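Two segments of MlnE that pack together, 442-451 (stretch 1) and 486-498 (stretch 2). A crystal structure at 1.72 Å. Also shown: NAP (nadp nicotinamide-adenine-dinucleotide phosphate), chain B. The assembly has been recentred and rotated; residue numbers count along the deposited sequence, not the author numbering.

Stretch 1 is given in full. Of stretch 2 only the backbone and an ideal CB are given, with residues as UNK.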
# COMPACT_ATOMS: atom_id res chain seq x y z
N GLY A 442 21.40 1.64 5.17
CA GLY A 442 20.63 2.45 6.08
C GLY A 442 19.26 1.87 6.44
O GLY A 442 18.96 0.72 6.13
N LYS A 443 18.45 2.68 7.09
CA LYS A 443 17.17 2.29 7.61
C LYS A 443 16.11 2.51 6.52
O LYS A 443 16.14 3.54 5.82
CB LYS A 443 16.83 3.07 8.88
CG LYS A 443 15.45 2.69 9.42
CD LYS A 443 15.31 2.62 10.92
CE LYS A 443 14.08 1.84 11.33
NZ LYS A 443 14.09 0.36 11.30
N THR A 444 15.30 1.48 6.31
CA THR A 444 14.13 1.54 5.43
C THR A 444 12.90 1.46 6.33
O THR A 444 12.81 0.59 7.18
CB THR A 444 14.14 0.36 4.44
OG1 THR A 444 15.16 0.61 3.50
CG2 THR A 444 12.83 0.27 3.68
N LEU A 445 11.95 2.40 6.17
CA LEU A 445 10.78 2.37 7.02
C LEU A 445 9.60 2.99 6.28
O LEU A 445 9.75 4.01 5.60
CB LEU A 445 11.05 3.19 8.26
CG LEU A 445 9.88 3.43 9.19
CD1 LEU A 445 9.36 2.16 9.82
CD2 LEU A 445 10.25 4.40 10.29
N SER A 446 8.45 2.33 6.38
CA SER A 446 7.21 2.89 5.96
C SER A 446 6.39 3.08 7.22
O SER A 446 6.22 2.13 7.97
CB SER A 446 6.43 1.93 5.02
OG SER A 446 5.22 2.57 4.50
N ILE A 447 5.86 4.31 7.41
CA ILE A 447 5.02 4.61 8.56
C ILE A 447 3.56 4.81 8.14
O ILE A 447 3.27 5.69 7.34
CB ILE A 447 5.47 5.89 9.28
CG1 ILE A 447 6.91 5.78 9.71
CG2 ILE A 447 4.54 6.17 10.46
CD1 ILE A 447 7.57 7.09 10.20
N ASN A 448 2.65 3.98 8.67
CA ASN A 448 1.25 4.14 8.35
C ASN A 448 0.66 5.21 9.36
O ASN A 448 0.20 4.87 10.49
CB ASN A 448 0.52 2.88 8.53
CG ASN A 448 1.03 1.75 7.61
OD1 ASN A 448 1.72 0.87 8.08
ND2 ASN A 448 0.61 1.76 6.35
N TRP A 449 0.73 6.44 8.92
CA TRP A 449 0.18 7.56 9.71
C TRP A 449 -1.36 7.61 9.72
O TRP A 449 -2.00 7.39 8.70
CB TRP A 449 0.62 8.85 9.10
CG TRP A 449 2.06 9.17 9.16
CD1 TRP A 449 2.88 9.40 8.08
CD2 TRP A 449 2.88 9.33 10.32
NE1 TRP A 449 4.12 9.69 8.51
CE2 TRP A 449 4.16 9.67 9.88
CE3 TRP A 449 2.65 9.26 11.70
CZ2 TRP A 449 5.23 9.96 10.77
CZ3 TRP A 449 3.71 9.60 12.60
CH2 TRP A 449 5.00 9.88 12.12
N PRO A 450 -1.95 7.91 10.88
CA PRO A 450 -3.34 8.27 10.94
C PRO A 450 -3.50 9.76 10.58
O PRO A 450 -2.53 10.42 10.17
CB PRO A 450 -3.66 8.00 12.39
CG PRO A 450 -2.45 8.55 13.06
CD PRO A 450 -1.28 8.28 12.12
N LEU A 451 -4.74 10.27 10.71
CA LEU A 451 -5.01 11.73 10.49
C LEU A 451 -4.34 12.57 11.56
O LEU A 451 -4.40 12.25 12.76
CB LEU A 451 -6.50 12.04 10.52
CG LEU A 451 -7.19 11.69 9.24
CD1 LEU A 451 -8.71 11.82 9.45
CD2 LEU A 451 -6.66 12.59 8.12
N UNK A 486 10.41 7.63 17.83
CA UNK A 486 10.42 6.29 18.38
C UNK A 486 10.59 5.21 17.27
O UNK A 486 11.35 4.26 17.39
CB UNK A 486 9.13 6.05 19.16
N UNK A 487 9.81 5.39 16.21
CA UNK A 487 9.79 4.45 15.07
C UNK A 487 11.18 4.26 14.51
O UNK A 487 11.59 3.16 14.23
CB UNK A 487 8.85 4.95 13.97
N UNK A 488 11.92 5.35 14.40
CA UNK A 488 13.23 5.32 13.80
C UNK A 488 14.28 4.54 14.63
O UNK A 488 15.28 4.14 14.08
CB UNK A 488 13.70 6.76 13.58
N UNK A 489 14.01 4.31 15.91
CA UNK A 489 14.95 3.65 16.80
C UNK A 489 14.58 2.16 16.92
O UNK A 489 15.25 1.39 17.59
CB UNK A 489 14.96 4.33 18.17
N UNK A 490 13.52 1.74 16.24
CA UNK A 490 13.11 0.35 16.35
C UNK A 490 13.63 -0.42 15.16
O UNK A 490 14.34 0.14 14.33
CB UNK A 490 11.59 0.23 16.45
N UNK A 491 13.36 -1.72 15.12
CA UNK A 491 13.87 -2.55 14.02
C UNK A 491 12.80 -2.89 12.96
O UNK A 491 13.16 -3.36 11.91
CB UNK A 491 14.45 -3.85 14.59
N UNK A 492 11.53 -2.64 13.21
CA UNK A 492 10.52 -2.94 12.22
C UNK A 492 10.69 -2.04 10.99
O UNK A 492 11.03 -0.86 11.07
CB UNK A 492 9.12 -2.78 12.82
N UNK A 493 10.43 -2.61 9.83
CA UNK A 493 10.49 -1.80 8.60
C UNK A 493 9.11 -1.25 8.20
O UNK A 493 9.03 -0.45 7.25
CB UNK A 493 11.06 -2.64 7.45
N UNK A 494 8.06 -1.70 8.86
CA UNK A 494 6.72 -1.10 8.72
C UNK A 494 6.11 -0.92 10.09
O UNK A 494 6.01 -1.90 10.88
CB UNK A 494 5.81 -1.96 7.84
N UNK A 495 5.71 0.32 10.40
CA UNK A 495 5.04 0.61 11.67
C UNK A 495 3.81 1.48 11.42
O UNK A 495 3.86 2.38 10.60
CB UNK A 495 6.00 1.30 12.64
N UNK A 496 2.72 1.13 12.08
CA UNK A 496 1.49 1.91 12.06
C UNK A 496 1.37 2.73 13.37
O UNK A 496 1.61 2.24 14.44
CB UNK A 496 0.28 0.99 11.88
N UNK A 497 0.92 3.96 13.21
CA UNK A 497 0.72 4.87 14.33
C UNK A 497 -0.78 5.09 14.41
O UNK A 497 -1.39 5.47 13.43
CB UNK A 497 1.49 6.18 14.16
N UNK A 498 -1.36 4.75 15.56
CA UNK A 498 -2.77 4.91 15.82
C UNK A 498 -2.97 5.75 17.13
O UNK A 498 -2.39 5.46 18.18
CB UNK A 498 -3.44 3.54 15.93
PA NAP B . -0.00 17.86 1.51
O1A NAP B . 0.16 19.14 2.37
O2A NAP B . -0.84 17.83 0.24
O5B NAP B . 1.51 17.56 1.05
C5B NAP B . 1.75 16.59 0.04
C4B NAP B . 2.69 17.28 -0.91
O4B NAP B . 2.99 16.35 -1.98
C3B NAP B . 2.10 18.54 -1.61
O3B NAP B . 2.78 19.72 -1.17
C2B NAP B . 2.38 18.31 -3.10
O2B NAP B . 2.88 19.47 -3.71
C1B NAP B . 3.39 17.13 -3.08
N9A NAP B . 3.32 16.27 -4.25
C8A NAP B . 2.22 15.59 -4.76
N7A NAP B . 2.54 14.91 -5.91
C5A NAP B . 3.86 15.09 -6.10
C6A NAP B . 4.83 14.67 -7.09
N6A NAP B . 4.39 13.85 -8.10
N1A NAP B . 6.15 15.16 -6.99
C2A NAP B . 6.50 15.96 -5.97
N3A NAP B . 5.65 16.39 -5.01
C4A NAP B . 4.36 16.01 -5.03
O3 NAP B . -0.46 16.60 2.43
PN NAP B . 0.05 16.26 3.93
O1N NAP B . -1.12 16.30 4.89
O2N NAP B . 1.37 16.97 4.08
O5D NAP B . 0.46 14.69 3.90
C5D NAP B . 1.80 14.40 3.40
C4D NAP B . 2.05 12.89 3.26
O4D NAP B . 1.70 12.18 4.43
C3D NAP B . 1.15 12.34 2.14
O3D NAP B . 1.92 11.46 1.34
C2D NAP B . 0.01 11.65 2.85
O2D NAP B . -0.58 10.58 2.06
C1D NAP B . 0.64 11.20 4.20
N1N NAP B . -0.40 11.14 5.26
C2N NAP B . -0.93 12.30 5.81
C3N NAP B . -1.93 12.31 6.81
C7N NAP B . -2.48 13.62 7.42
O7N NAP B . -3.40 13.59 8.24
N7N NAP B . -1.99 14.83 7.12
C4N NAP B . -2.42 11.06 7.22
C5N NAP B . -1.92 9.90 6.63
C6N NAP B . -0.90 9.95 5.66
P2B NAP B . 2.76 19.80 -5.32
O1X NAP B . 1.28 19.80 -5.71
O2X NAP B . 3.48 21.17 -5.50
O3X NAP B . 3.48 18.68 -6.01

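Stretch 2 comes out of a helix, crosses a loop and enters a strand at 494 that runs parallel to strand 443-449 of stretch 1. Position 486 has nothing of stretch 1 within 5.5 Å of its ideal CB, so contact with stretch 1 sets no preference; it is Asp486, whose carboxylate forms a salt bridge to the side chain at 490.

At 487 the helical CB points toward stretch 1, with the ideal CB 4.0 Å from Leu445 CD2 and 4.5 Å from Ile447 CD1. So near an apolar surface, a small residue such as alanine, serine or cysteine fits most easily. Ser487 is found; its CB packs 4.0 Å from Leu445 CD2, and its OG is satisfied elsewhere in the structure. At 488 CA-to-CB points sideways, with the ideal CB 5.2 Å from Lys443 CD and 5.3 Å from Leu445 CD2, so a long, flexible apolar chain could turn back to fill the gap, as leucine or methionine would. Met488 does so with all three chi angles m, bringing SD within 3.7 Å of Leu445 CD2.

Position 489 points away and tolerates many polar residues; Ser489 hydrogen-bonds through OG to Asp486 O. Positions 490 and 492 matter mainly for their backbone. The Lys443 side chain, turned at its end by chi4 near 78°, sends NZ to the carbonyl of 490, with NZ and O 3.0 Å apart, and more weakly to that of 492, with NZ and O 3.3 Å apart. Water 1 accepts from Lys443 NZ at 2.9 Å and donates to Ser487 O and to the carbonyl of 492. At 490 nothing of stretch 1 lies within 5.5 Å of the ideal CB, so many side chains would suit; Arg490 starts sideways, and its NE makes a salt bridge to Asp486 OD1 (3.6 Å). At 491 CB points away and small or polar residues suit; it is Ser491. The ideal CB at 492 is equally free of stretch 1, and many side chains would do; Ala492 lies sideways.

At 493 the ideal CB is 3.7 Å from Thr444 O, which favours a small or polar side chain. Ser493 is deposited, and its carbonyl O accepts from Ser446 N at 3.0 Å, opening the ladder.

Position 494 lies on the same sheet face as Ser446 and Asn448, with its ideal CB 5.0 Å from the acceptor Asn448 OD1. A donor on a flexible chain would suit, glutamine or lysine for instance. Gln494, with chi1 and chi2 both t, places NE2 2.8 Å from Asn448 OD1 in a nearly linear hydrogen bond.

Position 495 shares the other face with Ile447, and Leu445 CD1 lies 4.5 Å from its ideal CB; leucine, isoleucine or valine would all suit. Leu495 brings CD1 to 4.3 Å from Leu445 CD1, while its N donates to Ser446 O (3.1 Å) and its O accepts from Asn448 N (2.8 Å).

At 496 the ideal CB is only 3.9 Å from Asn448 CB, so alanine, serine or glycine would suit; Ala496 sets its CB 3.9 Å from Asn448 CB.

Position 497 points toward Pro450 CD and Trp449 CE3, an apolar setting for valine or isoleucine. Val497 sets CG2 3.9 Å from both Ile447 CG2 and Trp449 CZ3, and its N donates to Asn448 O at 3.0 Å. Position 498 points away, so stretch 1 does not restrict it and a beta-branched or other strand-favouring residue would do; it is Ile498.

Stretch 2 (486-498) DSMSRSASQLAVI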
# COMPACT_ATOMS: atom_id res chain seq x y z
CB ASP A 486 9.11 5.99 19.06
CG ASP A 486 9.15 4.71 19.91
OD1 ASP A 486 10.20 4.02 19.98
OD2 ASP A 486 8.10 4.40 20.52
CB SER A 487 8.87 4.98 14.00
OG SER A 487 7.55 4.87 14.47
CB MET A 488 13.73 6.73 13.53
CG MET A 488 12.99 7.48 12.45
SD MET A 488 13.13 6.70 10.79
CE MET A 488 14.83 7.05 10.40
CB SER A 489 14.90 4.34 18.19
OG SER A 489 13.76 3.84 18.93
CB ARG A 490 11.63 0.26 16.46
CG ARG A 490 11.17 0.77 17.81
CD ARG A 490 9.68 0.71 17.94
NE ARG A 490 9.42 0.60 19.37
CZ ARG A 490 9.28 -0.54 20.04
NH1 ARG A 490 9.23 -1.73 19.41
NH2 ARG A 490 9.09 -0.47 21.33
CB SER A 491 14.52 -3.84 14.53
OG SER A 491 13.53 -4.61 15.15
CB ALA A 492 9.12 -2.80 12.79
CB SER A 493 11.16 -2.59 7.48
OG SER A 493 10.40 -3.69 7.18
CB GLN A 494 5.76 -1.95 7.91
CG GLN A 494 4.35 -1.27 7.76
CD GLN A 494 3.31 -2.15 7.04
OE1 GLN A 494 3.60 -3.26 6.62
NE2 GLN A 494 2.09 -1.65 6.94
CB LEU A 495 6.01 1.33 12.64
CG LEU A 495 7.14 0.43 13.23
CD1 LEU A 495 8.16 1.32 13.89
CD2 LEU A 495 6.59 -0.57 14.23
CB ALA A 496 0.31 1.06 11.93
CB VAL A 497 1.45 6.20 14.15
CG1 VAL A 497 1.14 7.11 15.36
CG2 VAL A 497 2.97 6.07 13.98
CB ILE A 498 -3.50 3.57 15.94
CG1 ILE A 498 -3.11 2.63 14.77
CG2 ILE A 498 -5.00 3.82 15.89
CD1 ILE A 498 -3.79 1.31 14.86
O HOH W 1 11.71 0.70 12.93
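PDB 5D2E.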